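Local coordinates for protein glycoside transferase (Listeria monocytogenes, PDB 6R2M) that probably acts as an extracellular glycoside hydrolase on exopolysaccharide, and may instead have transferase activity, at residues 139-143 against 173-177; 83-87 against 132-136; 203-209 against 245-251; 185-190 against 227-233. One frame throughout, in Å; residues are numbered along the deposited sequence.

Interaction 1 of 4, residues 139-143 against 173-177; sequences EQGVP and YRDKA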
# COMPACT_ATOMS: atom_id res chain seq x y z
N GLU A 139 3.73 2.61 20.50
CA GLU A 139 4.34 3.13 21.71
C GLU A 139 3.34 4.11 22.31
O GLU A 139 3.06 5.15 21.72
CB GLU A 139 5.68 3.79 21.41
CG GLU A 139 6.31 4.51 22.60
CD GLU A 139 6.58 3.58 23.78
OE1 GLU A 139 6.76 2.37 23.57
OE2 GLU A 139 6.61 4.08 24.93
N GLN A 140 2.76 3.72 23.46
CA GLN A 140 1.77 4.52 24.17
C GLN A 140 0.56 4.85 23.29
O GLN A 140 0.02 5.96 23.34
CB GLN A 140 2.39 5.79 24.74
CG GLN A 140 3.29 5.52 25.93
CD GLN A 140 2.52 5.33 27.22
OE1 GLN A 140 1.68 4.44 27.34
NE2 GLN A 140 2.79 6.19 28.20
N GLY A 141 0.15 3.88 22.48
CA GLY A 141 -1.02 4.02 21.63
C GLY A 141 -0.76 4.63 20.27
O GLY A 141 -1.70 4.70 19.46
N VAL A 142 0.46 5.07 19.99
CA VAL A 142 0.83 5.69 18.72
C VAL A 142 1.58 4.65 17.89
O VAL A 142 2.58 4.11 18.37
CB VAL A 142 1.70 6.94 18.93
CG1 VAL A 142 1.99 7.64 17.61
CG2 VAL A 142 1.03 7.88 19.95
N PRO A 143 1.17 4.38 16.65
CA PRO A 143 1.82 3.30 15.91
C PRO A 143 3.30 3.58 15.66
O PRO A 143 3.71 4.73 15.48
CB PRO A 143 1.04 3.25 14.59
CG PRO A 143 0.38 4.61 14.48
CD PRO A 143 0.06 4.99 15.90
N TYR A 173 -7.90 3.12 16.94
CA TYR A 173 -6.75 3.74 17.57
C TYR A 173 -7.19 5.00 18.31
O TYR A 173 -8.11 5.70 17.88
CB TYR A 173 -5.69 4.12 16.53
CG TYR A 173 -4.76 3.02 16.08
CD1 TYR A 173 -5.16 2.11 15.10
CD2 TYR A 173 -3.46 2.92 16.58
CE1 TYR A 173 -4.32 1.13 14.65
CE2 TYR A 173 -2.61 1.91 16.13
CZ TYR A 173 -3.06 1.02 15.16
OH TYR A 173 -2.25 0.02 14.68
N ARG A 174 -6.53 5.27 19.43
CA ARG A 174 -6.80 6.48 20.19
C ARG A 174 -6.48 7.73 19.37
O ARG A 174 -5.75 7.68 18.38
CB ARG A 174 -5.99 6.49 21.49
CG ARG A 174 -6.27 5.30 22.38
CD ARG A 174 -5.15 5.11 23.41
NE ARG A 174 -5.05 6.23 24.34
CZ ARG A 174 -4.00 6.45 25.12
NH1 ARG A 174 -2.95 5.64 25.08
NH2 ARG A 174 -3.98 7.50 25.93
N ASP A 175 -7.04 8.86 19.81
CA ASP A 175 -6.88 10.10 19.06
C ASP A 175 -5.41 10.47 18.90
O ASP A 175 -5.01 11.00 17.85
CB ASP A 175 -7.62 11.25 19.75
CG ASP A 175 -9.13 11.09 19.69
OD1 ASP A 175 -9.64 10.33 18.84
OD2 ASP A 175 -9.82 11.76 20.50
N LYS A 176 -4.61 10.22 19.93
CA LYS A 176 -3.20 10.59 19.91
C LYS A 176 -2.43 9.87 18.82
O LYS A 176 -1.39 10.38 18.37
CB LYS A 176 -2.56 10.30 21.28
CG LYS A 176 -2.60 8.83 21.67
CD LYS A 176 -1.96 8.58 23.03
CE LYS A 176 -0.55 9.14 23.10
NZ LYS A 176 0.16 8.71 24.34
N ALA A 177 -2.92 8.71 18.37
CA ALA A 177 -2.26 7.96 17.32
C ALA A 177 -2.19 8.74 16.02
O ALA A 177 -1.33 8.45 15.18
CB ALA A 177 -2.98 6.63 17.08
O HOH W 1 -1.01 6.39 27.27
O HOH W 2 -4.25 3.63 20.04
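Lys176 reaches across to the turn at Gln140 and ends in the one direct hydrogen bond between 139-143 and 173-177. From its CB the chain leaves with CG between the backbone N and the carbonyl carbon (chi1 61°), which brings CG to 4.1 Å from Val142 CG2, the two side chains crossing at about a right angle. CD passes over the centre of the Arg174 guanidinium, 3.5 Å above its plane. After the bend at chi3, CE touches Val142 CG2 at 3.7 Å, and NZ donates to Gln140 O over 2.9 Å, in the carbonyl plane. Arg174 reaches the same residue through a water: its NH1 donates to a water that also gives a weak bond to Gln140 OE1. A second water ties Gly141 O to Arg174 N. Deeper in, Ala177 CB sits 3.3 Å from Gly141 O and 3.7 Å from Pro143 CD, while the Tyr173 ring turns its edge to Gly141 O. Met168 of helix 165-170 backs this apolar side. Gln140 and Gly141, both with positive phi, form the corner of a type I' turn, the tight connection typical of a beta-hairpin with a two-residue loop, here joining strands 138-139 and 142-143.

Interaction 2 of 4, residues 83-87 against 132-136; sequences EDNFI and NTKKY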
# COMPACT_ATOMS: atom_id res chain seq x y z
N GLU A 83 2.36 -18.01 15.19
CA GLU A 83 1.43 -18.59 16.15
C GLU A 83 0.86 -17.55 17.10
O GLU A 83 -0.21 -17.78 17.67
CB GLU A 83 2.10 -19.72 16.93
CG GLU A 83 3.14 -19.27 17.94
CD GLU A 83 3.87 -20.45 18.57
OE1 GLU A 83 3.27 -21.54 18.68
OE2 GLU A 83 5.05 -20.28 18.95
N ASP A 84 1.52 -16.40 17.28
CA ASP A 84 0.93 -15.30 18.04
C ASP A 84 0.33 -14.21 17.14
O ASP A 84 0.20 -13.06 17.58
CB ASP A 84 1.94 -14.72 19.02
CG ASP A 84 3.35 -14.64 18.45
OD1 ASP A 84 4.25 -14.16 19.18
OD2 ASP A 84 3.57 -15.07 17.30
N ASN A 85 -0.02 -14.56 15.90
CA ASN A 85 -0.90 -13.76 15.06
C ASN A 85 -0.22 -12.50 14.52
O ASN A 85 -0.89 -11.52 14.20
CB ASN A 85 -2.19 -13.38 15.79
CG ASN A 85 -3.03 -14.58 16.11
OD1 ASN A 85 -3.53 -15.26 15.22
ND2 ASN A 85 -3.20 -14.86 17.40
N PHE A 86 1.10 -12.53 14.41
CA PHE A 86 1.83 -11.50 13.67
C PHE A 86 1.96 -11.92 12.21
O PHE A 86 1.95 -13.12 11.89
CB PHE A 86 3.23 -11.27 14.26
CG PHE A 86 3.21 -10.68 15.64
CD1 PHE A 86 3.14 -9.31 15.83
CD2 PHE A 86 3.27 -11.51 16.75
CE1 PHE A 86 3.14 -8.78 17.13
CE2 PHE A 86 3.24 -10.99 18.04
CZ PHE A 86 3.17 -9.63 18.22
N ILE A 87 2.08 -10.94 11.33
CA ILE A 87 2.29 -11.18 9.90
C ILE A 87 3.73 -10.81 9.60
O ILE A 87 4.10 -9.63 9.66
CB ILE A 87 1.32 -10.38 9.01
CG1 ILE A 87 -0.14 -10.76 9.29
CG2 ILE A 87 1.63 -10.65 7.53
CD1 ILE A 87 -1.15 -9.89 8.53
N ASN A 132 -4.00 -7.29 17.46
CA ASN A 132 -2.63 -7.59 17.83
C ASN A 132 -1.66 -6.54 17.30
O ASN A 132 -0.71 -6.15 18.00
CB ASN A 132 -2.27 -8.98 17.33
CG ASN A 132 -1.00 -9.50 17.91
OD1 ASN A 132 -0.91 -9.77 19.11
ND2 ASN A 132 0.01 -9.67 17.06
N THR A 133 -1.86 -6.07 16.06
CA THR A 133 -1.00 -5.02 15.52
C THR A 133 -1.11 -3.73 16.33
O THR A 133 -0.09 -3.09 16.64
CB THR A 133 -1.38 -4.75 14.07
OG1 THR A 133 -1.08 -5.90 13.28
CG2 THR A 133 -0.62 -3.54 13.53
N LYS A 134 -2.33 -3.33 16.67
CA LYS A 134 -2.53 -2.14 17.49
C LYS A 134 -1.86 -2.28 18.85
O LYS A 134 -1.31 -1.30 19.38
CB LYS A 134 -4.02 -1.87 17.64
CG LYS A 134 -4.37 -0.75 18.62
CD LYS A 134 -5.89 -0.62 18.72
CE LYS A 134 -6.33 0.15 19.96
NZ LYS A 134 -7.81 0.15 20.02
N LYS A 135 -1.91 -3.48 19.43
CA LYS A 135 -1.40 -3.68 20.78
C LYS A 135 0.12 -3.61 20.84
O LYS A 135 0.69 -2.95 21.72
CB LYS A 135 -1.90 -5.02 21.33
CG LYS A 135 -1.35 -5.38 22.71
CD LYS A 135 -2.03 -6.64 23.24
CE LYS A 135 -1.48 -7.00 24.61
NZ LYS A 135 -2.04 -8.29 25.09
N TYR A 136 0.81 -4.26 19.90
CA TYR A 136 2.25 -4.44 20.01
C TYR A 136 3.06 -3.50 19.15
O TYR A 136 4.16 -3.10 19.55
CB TYR A 136 2.62 -5.89 19.66
CG TYR A 136 2.23 -6.85 20.76
CD1 TYR A 136 2.97 -6.93 21.93
CD2 TYR A 136 1.09 -7.63 20.64
CE1 TYR A 136 2.60 -7.78 22.95
CE2 TYR A 136 0.71 -8.51 21.67
CZ TYR A 136 1.47 -8.57 22.82
OH TYR A 136 1.11 -9.42 23.83
O HOH W 3 0.44 -11.88 20.18
O HOH W 4 -0.63 -8.68 14.19
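An amide-to-ring contact, the amide nitrogen set over an aromatic face, pins the loop 83-87 to the last turn of helix 120-136. Asn132 ND2 stands 3.2 Å above the plane of the Phe86 ring, over its centre, with the amide and ring planes 70° apart. The asparagine gets there because its CG lies anti to the backbone N (chi1 -168°), directing the amide outward from the helix to the loop. Two waters link the same amide to the loop backbone. One donates to both Asn132 OD1 (2.7 Å) and Asp84 O; the other accepts from Asn132 ND2 at 3.1 Å and donates to Asn85 O and to Thr133 OG1. The loop backbone is thus joined to the helix by water, with no direct hydrogen bond between the segments. One turn further on, Tyr136 CB meets the edge of the Phe86 ring, and Tyr136 CD2 comes within 3.8 Å of Phe86 CZ; the two rings are oblique, their planes 59° apart. Tyr147 and Phe149 add their rings to this aromatic group. Next to Asn132 on the helix, Thr133 OG1 is hydrogen-bonded to Asp103 of helix 100-116, and Ile87 packs on that same helix, so the loop runs beside the 100-116 and 120-136 pair.

Interaction 3 of 4, residues 203-209 against 245-251; sequences DPSEVNM and YARYQRE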
# COMPACT_ATOMS: atom_id res chain seq x y z
N ASP A 203 15.88 10.73 4.20
CA ASP A 203 17.17 10.74 3.52
C ASP A 203 17.68 12.16 3.49
O ASP A 203 16.89 13.11 3.43
CB ASP A 203 17.03 10.19 2.09
CG ASP A 203 18.35 10.10 1.36
OD1 ASP A 203 19.08 9.11 1.58
OD2 ASP A 203 18.66 11.02 0.58
N PRO A 204 19.00 12.37 3.58
CA PRO A 204 19.51 13.75 3.63
C PRO A 204 19.27 14.55 2.36
O PRO A 204 19.29 15.78 2.43
CB PRO A 204 21.01 13.58 3.92
CG PRO A 204 21.28 12.12 3.90
CD PRO A 204 19.99 11.39 4.06
N SER A 205 19.04 13.92 1.21
CA SER A 205 18.93 14.71 -0.01
C SER A 205 17.82 14.30 -0.97
O SER A 205 17.48 15.10 -1.84
CB SER A 205 20.25 14.70 -0.78
OG SER A 205 20.67 13.37 -1.02
N GLU A 206 17.24 13.12 -0.85
CA GLU A 206 16.28 12.64 -1.84
C GLU A 206 14.96 12.26 -1.19
O GLU A 206 14.94 11.75 -0.06
CB GLU A 206 16.84 11.43 -2.58
CG GLU A 206 16.01 10.94 -3.73
CD GLU A 206 16.65 9.76 -4.43
OE1 GLU A 206 16.74 8.67 -3.80
OE2 GLU A 206 17.07 9.91 -5.60
N VAL A 207 13.86 12.50 -1.90
CA VAL A 207 12.56 11.96 -1.52
C VAL A 207 12.12 10.95 -2.56
O VAL A 207 12.39 11.10 -3.75
CB VAL A 207 11.48 13.05 -1.35
CG1 VAL A 207 11.84 13.98 -0.19
CG2 VAL A 207 11.29 13.83 -2.63
N ASN A 208 11.44 9.90 -2.09
CA ASN A 208 10.82 8.90 -2.95
C ASN A 208 9.34 9.23 -3.09
O ASN A 208 8.62 9.28 -2.08
CB ASN A 208 11.03 7.51 -2.34
CG ASN A 208 10.56 6.40 -3.24
OD1 ASN A 208 9.49 6.47 -3.83
ND2 ASN A 208 11.37 5.35 -3.35
N MET A 209 8.88 9.48 -4.32
CA MET A 209 7.52 9.97 -4.49
C MET A 209 6.45 8.91 -4.22
O MET A 209 5.29 9.27 -4.02
CB MET A 209 7.35 10.57 -5.89
CG MET A 209 8.11 11.89 -6.06
SD MET A 209 7.53 13.21 -4.96
CE MET A 209 6.03 13.67 -5.80
N TYR A 245 7.98 12.91 -11.48
CA TYR A 245 9.08 11.96 -11.52
C TYR A 245 9.11 11.09 -10.27
O TYR A 245 8.47 11.39 -9.26
CB TYR A 245 10.40 12.72 -11.70
CG TYR A 245 10.46 13.35 -13.07
CD1 TYR A 245 10.71 12.58 -14.19
CD2 TYR A 245 10.23 14.71 -13.25
CE1 TYR A 245 10.75 13.15 -15.46
CE2 TYR A 245 10.28 15.29 -14.51
CZ TYR A 245 10.54 14.51 -15.60
OH TYR A 245 10.59 15.08 -16.86
N ALA A 246 9.85 9.98 -10.37
CA ALA A 246 9.86 8.98 -9.30
C ALA A 246 10.58 9.47 -8.05
O ALA A 246 10.19 9.07 -6.94
CB ALA A 246 10.52 7.70 -9.80
N ARG A 247 11.63 10.27 -8.20
CA ARG A 247 12.41 10.73 -7.05
C ARG A 247 12.90 12.14 -7.29
O ARG A 247 13.25 12.49 -8.42
CB ARG A 247 13.62 9.83 -6.80
CG ARG A 247 13.29 8.43 -6.35
CD ARG A 247 14.49 7.54 -6.44
NE ARG A 247 14.23 6.22 -5.85
CZ ARG A 247 13.87 5.14 -6.54
NH1 ARG A 247 13.71 5.21 -7.86
NH2 ARG A 247 13.67 3.99 -5.91
N TYR A 248 12.95 12.95 -6.23
CA TYR A 248 13.41 14.33 -6.33
C TYR A 248 14.49 14.64 -5.30
O TYR A 248 14.55 14.04 -4.22
CB TYR A 248 12.26 15.33 -6.15
CG TYR A 248 11.28 15.39 -7.28
CD1 TYR A 248 10.25 14.45 -7.39
CD2 TYR A 248 11.36 16.39 -8.24
CE1 TYR A 248 9.35 14.51 -8.43
CE2 TYR A 248 10.46 16.45 -9.29
CZ TYR A 248 9.45 15.51 -9.37
OH TYR A 248 8.54 15.55 -10.40
N GLN A 249 15.34 15.59 -5.65
CA GLN A 249 16.31 16.14 -4.72
C GLN A 249 15.65 17.27 -3.92
O GLN A 249 15.06 18.18 -4.50
CB GLN A 249 17.53 16.65 -5.49
CG GLN A 249 18.25 15.56 -6.25
CD GLN A 249 19.06 14.65 -5.35
OE1 GLN A 249 19.90 15.11 -4.58
NE2 GLN A 249 18.81 13.34 -5.44
N ARG A 250 15.73 17.18 -2.59
CA ARG A 250 15.00 18.14 -1.78
C ARG A 250 15.58 19.54 -1.85
O ARG A 250 14.84 20.53 -1.78
CB ARG A 250 14.96 17.69 -0.33
CG ARG A 250 13.79 16.84 -0.02
CD ARG A 250 13.40 16.99 1.42
NE ARG A 250 14.56 17.07 2.31
CZ ARG A 250 15.33 16.04 2.64
NH1 ARG A 250 15.09 14.83 2.16
NH2 ARG A 250 16.35 16.22 3.47
N GLU A 251 16.90 19.65 -1.99
CA GLU A 251 17.54 20.96 -1.94
C GLU A 251 17.20 21.80 -3.16
O GLU A 251 16.97 23.01 -3.05
CB GLU A 251 19.05 20.78 -1.80
CG GLU A 251 19.46 19.80 -0.69
CD GLU A 251 19.72 18.38 -1.18
OE1 GLU A 251 20.86 17.89 -0.99
OE2 GLU A 251 18.80 17.73 -1.74
O HOH W 5 20.47 11.39 -3.76
O HOH W 6 9.51 6.48 -6.70
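Asp203 O is gripped by both terminal nitrogens of Arg250, NH1 at 2.8 Å and NH2 at 3.2 Å. The two nitrogens hold it end-on, and it lies within 5° of the guanidinium plane; the bend of the arginine at chi3 brings the group back to it. On the way, Arg250 CG packs against Val207 CG1 at 3.5 Å, the two side chains crossing at about a right angle. The carboxylate of Asp203 works within its own segment: OD2 accepts from Ser205 N, which meets it from above the carboxylate plane, and from Glu206 N on its anti lone pair, an Asx turn extended to an Asx motif that leads into strand 206-208. This strand pairs antiparallel with 247-249 as a two-stranded sheet. Val207 and Tyr248 are its hydrogen-bonded pair, with Val207 N to Tyr248 O at 2.9 Å and Tyr248 N to Val207 O at 3.1 Å; Glu206-Gln249 and Asn208-Arg247 are non-hydrogen-bonded pairs. Past the strand, Met209 N donates to Ala246 O while Asn208 OD1 caps Ile210 N, at the start of helix 209-223. On the face carrying Glu206 and Arg247, Glu206 OE2 lies 3.6 Å from Arg247 CD and is hydrogen-bonded to Ser256; the arginine charge stays beyond salt-bridge distance. On the face carrying Val207 and Tyr248, the tyrosine ring is met at its edge by Met209 CG, from just past the strand, at 3.6 Å, with SD in an oblique Met-aromatic contact. Tyr248 OH takes a nearly straight bond (175°) from Tyr245 N and is also hydrogen-bonded to Glu237 of helix 228-241.

Interaction 4 of 4, residues 185-190 against 227-233; sequences NADPFF and EPNFDNF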
# COMPACT_ATOMS: atom_id res chain seq x y z
N ASN A 185 4.18 18.72 8.20
CA ASN A 185 4.24 19.74 7.18
C ASN A 185 4.96 19.22 5.95
O ASN A 185 5.78 18.30 6.03
CB ASN A 185 4.97 21.00 7.68
CG ASN A 185 4.21 21.69 8.78
OD1 ASN A 185 2.98 21.78 8.73
ND2 ASN A 185 4.92 22.16 9.79
N ALA A 186 4.65 19.81 4.80
CA ALA A 186 5.40 19.61 3.57
C ALA A 186 5.98 20.94 3.11
O ALA A 186 5.32 21.98 3.21
CB ALA A 186 4.50 19.01 2.48
N ASP A 187 7.23 20.92 2.62
CA ASP A 187 7.85 22.21 2.26
C ASP A 187 8.86 22.13 1.12
O ASP A 187 10.00 22.58 1.27
CB ASP A 187 8.51 22.81 3.50
CG ASP A 187 8.81 24.30 3.35
OD1 ASP A 187 8.08 24.98 2.59
OD2 ASP A 187 9.77 24.78 3.98
N PRO A 188 8.47 21.61 -0.06
CA PRO A 188 7.14 21.14 -0.45
C PRO A 188 6.94 19.64 -0.22
O PRO A 188 5.86 19.14 -0.53
CB PRO A 188 7.08 21.49 -1.94
CG PRO A 188 8.49 21.24 -2.38
CD PRO A 188 9.39 21.60 -1.21
N PHE A 189 7.96 18.95 0.30
CA PHE A 189 7.87 17.53 0.57
C PHE A 189 7.65 17.27 2.05
O PHE A 189 8.11 18.03 2.90
CB PHE A 189 9.15 16.81 0.12
CG PHE A 189 9.51 17.09 -1.31
CD1 PHE A 189 8.77 16.54 -2.35
CD2 PHE A 189 10.61 17.90 -1.61
CE1 PHE A 189 9.10 16.80 -3.67
CE2 PHE A 189 10.95 18.15 -2.93
CZ PHE A 189 10.19 17.60 -3.96
N PHE A 190 6.95 16.18 2.34
CA PHE A 190 6.69 15.79 3.71
C PHE A 190 7.96 15.26 4.37
O PHE A 190 8.73 14.52 3.74
CB PHE A 190 5.64 14.69 3.77
CG PHE A 190 4.26 15.12 3.37
CD1 PHE A 190 3.41 15.69 4.29
CD2 PHE A 190 3.80 14.89 2.07
CE1 PHE A 190 2.12 16.06 3.92
CE2 PHE A 190 2.52 15.26 1.70
CZ PHE A 190 1.68 15.84 2.62
N GLU A 227 -2.57 18.84 1.92
CA GLU A 227 -1.45 19.68 2.32
C GLU A 227 -1.14 20.55 1.12
O GLU A 227 -0.80 20.01 0.06
CB GLU A 227 -0.24 18.83 2.73
CG GLU A 227 0.60 19.43 3.82
CD GLU A 227 1.44 20.62 3.36
OE1 GLU A 227 1.57 20.84 2.14
OE2 GLU A 227 1.96 21.34 4.24
N PRO A 228 -1.27 21.88 1.22
CA PRO A 228 -1.25 22.70 -0.00
C PRO A 228 0.12 22.85 -0.63
O PRO A 228 0.19 23.12 -1.84
CB PRO A 228 -1.78 24.06 0.48
CG PRO A 228 -1.41 24.10 1.93
CD PRO A 228 -1.57 22.68 2.42
N ASN A 229 1.20 22.70 0.14
CA ASN A 229 2.53 22.82 -0.43
C ASN A 229 2.85 21.62 -1.30
O ASN A 229 3.38 21.77 -2.40
CB ASN A 229 3.55 22.96 0.70
CG ASN A 229 3.24 24.12 1.58
OD1 ASN A 229 3.41 25.26 1.17
ND2 ASN A 229 2.74 23.84 2.79
N PHE A 230 2.54 20.42 -0.81
CA PHE A 230 2.74 19.26 -1.66
C PHE A 230 1.79 19.28 -2.84
O PHE A 230 2.17 18.91 -3.96
CB PHE A 230 2.57 17.98 -0.84
CG PHE A 230 2.96 16.76 -1.59
CD1 PHE A 230 4.28 16.51 -1.90
CD2 PHE A 230 1.99 15.84 -1.97
CE1 PHE A 230 4.65 15.36 -2.60
CE2 PHE A 230 2.35 14.69 -2.66
CZ PHE A 230 3.68 14.45 -2.98
N ASP A 231 0.53 19.68 -2.61
CA ASP A 231 -0.43 19.69 -3.71
C ASP A 231 0.03 20.64 -4.80
O ASP A 231 -0.02 20.30 -5.98
CB ASP A 231 -1.81 20.07 -3.20
CG ASP A 231 -2.90 19.85 -4.24
OD1 ASP A 231 -3.11 18.70 -4.66
OD2 ASP A 231 -3.54 20.84 -4.66
N ASN A 232 0.55 21.82 -4.41
CA ASN A 232 1.03 22.77 -5.40
C ASN A 232 2.22 22.22 -6.17
O ASN A 232 2.33 22.41 -7.38
CB ASN A 232 1.40 24.09 -4.74
CG ASN A 232 2.11 25.02 -5.69
OD1 ASN A 232 3.33 25.20 -5.60
ND2 ASN A 232 1.36 25.61 -6.62
N PHE A 233 3.14 21.53 -5.48
CA PHE A 233 4.26 20.92 -6.19
C PHE A 233 3.75 19.97 -7.27
O PHE A 233 4.22 20.00 -8.40
CB PHE A 233 5.16 20.18 -5.20
CG PHE A 233 6.31 19.49 -5.87
CD1 PHE A 233 7.40 20.20 -6.29
CD2 PHE A 233 6.28 18.12 -6.09
CE1 PHE A 233 8.47 19.57 -6.92
CE2 PHE A 233 7.34 17.47 -6.71
CZ PHE A 233 8.43 18.21 -7.13
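Phe189 sets the edge of its ring on the face of Phe233, its CE1 lying 3.6 Å above that plane toward the rim. The pair is a T-shaped (edge-to-face) stack, with centroids 4.8 Å apart and planes at 68°. It packs the loop 185-190 on the first turns of helix 228-241, which is N-capped by Glu227. Pro188, preceded by a cis peptide bond, packs its CB against Phe233 CB, and its carbonyl O lies at the edge of the Phe230 ring. Phe230 CG is anti to its backbone N (chi1 -171°), which carries the ring in among the two phenylalanines of the loop: Phe189 CD1 reaches its edge, and the Phe190 side chain crosses it at about a right angle, the two rings oblique (Phe190 CE2 3.6 Å from Phe230 CG), with Phe190 CD2 over one face toward the rim. Phe190 also slides past Glu227 in the opposite direction, its CZ against Glu227 CB, while Ala186 CB sits over the centre of the Phe190 ring. Ile215 and Ala216 of helix 209-223 close in on Phe190 and Phe230. The carboxylate of Glu227 serves both segments. OE1 accepts from Phe230 N, nearly along its C-O axis, and weakly from Asn229 N; these helix-end N-H groups could help stabilise the carboxylate's negative charge. OE2 takes Asn229 ND2 at 3.0 Å on its syn lone pair, and Ala186 N at 3.1 Å from well above the carboxylate plane, 78° out of it.

In the fold
Interactions 3 and 4 form one unit: helix 228-241 is followed by strand 247-249, the segments alternate along the chain, and they touch where Tyr248 meets Phe233 and where Val207 and Arg250 meet Phe189. Interaction 4 is the buried member, mostly aromatic, whereas interaction 3 is partly buried and relies on strand pairing and a guanidinium grip. Interactions 1 and 2 lie in another part of the chain, their centres about 16 Å apart, joined where Tyr173 packs on Thr133 and Lys134 of helix 120-136. Interaction 2 is a surface contact and interaction 1 partly buried; waters bridge both, as they do interaction 3. Interaction 2 stands about 34 Å, centre to centre, from interaction 4.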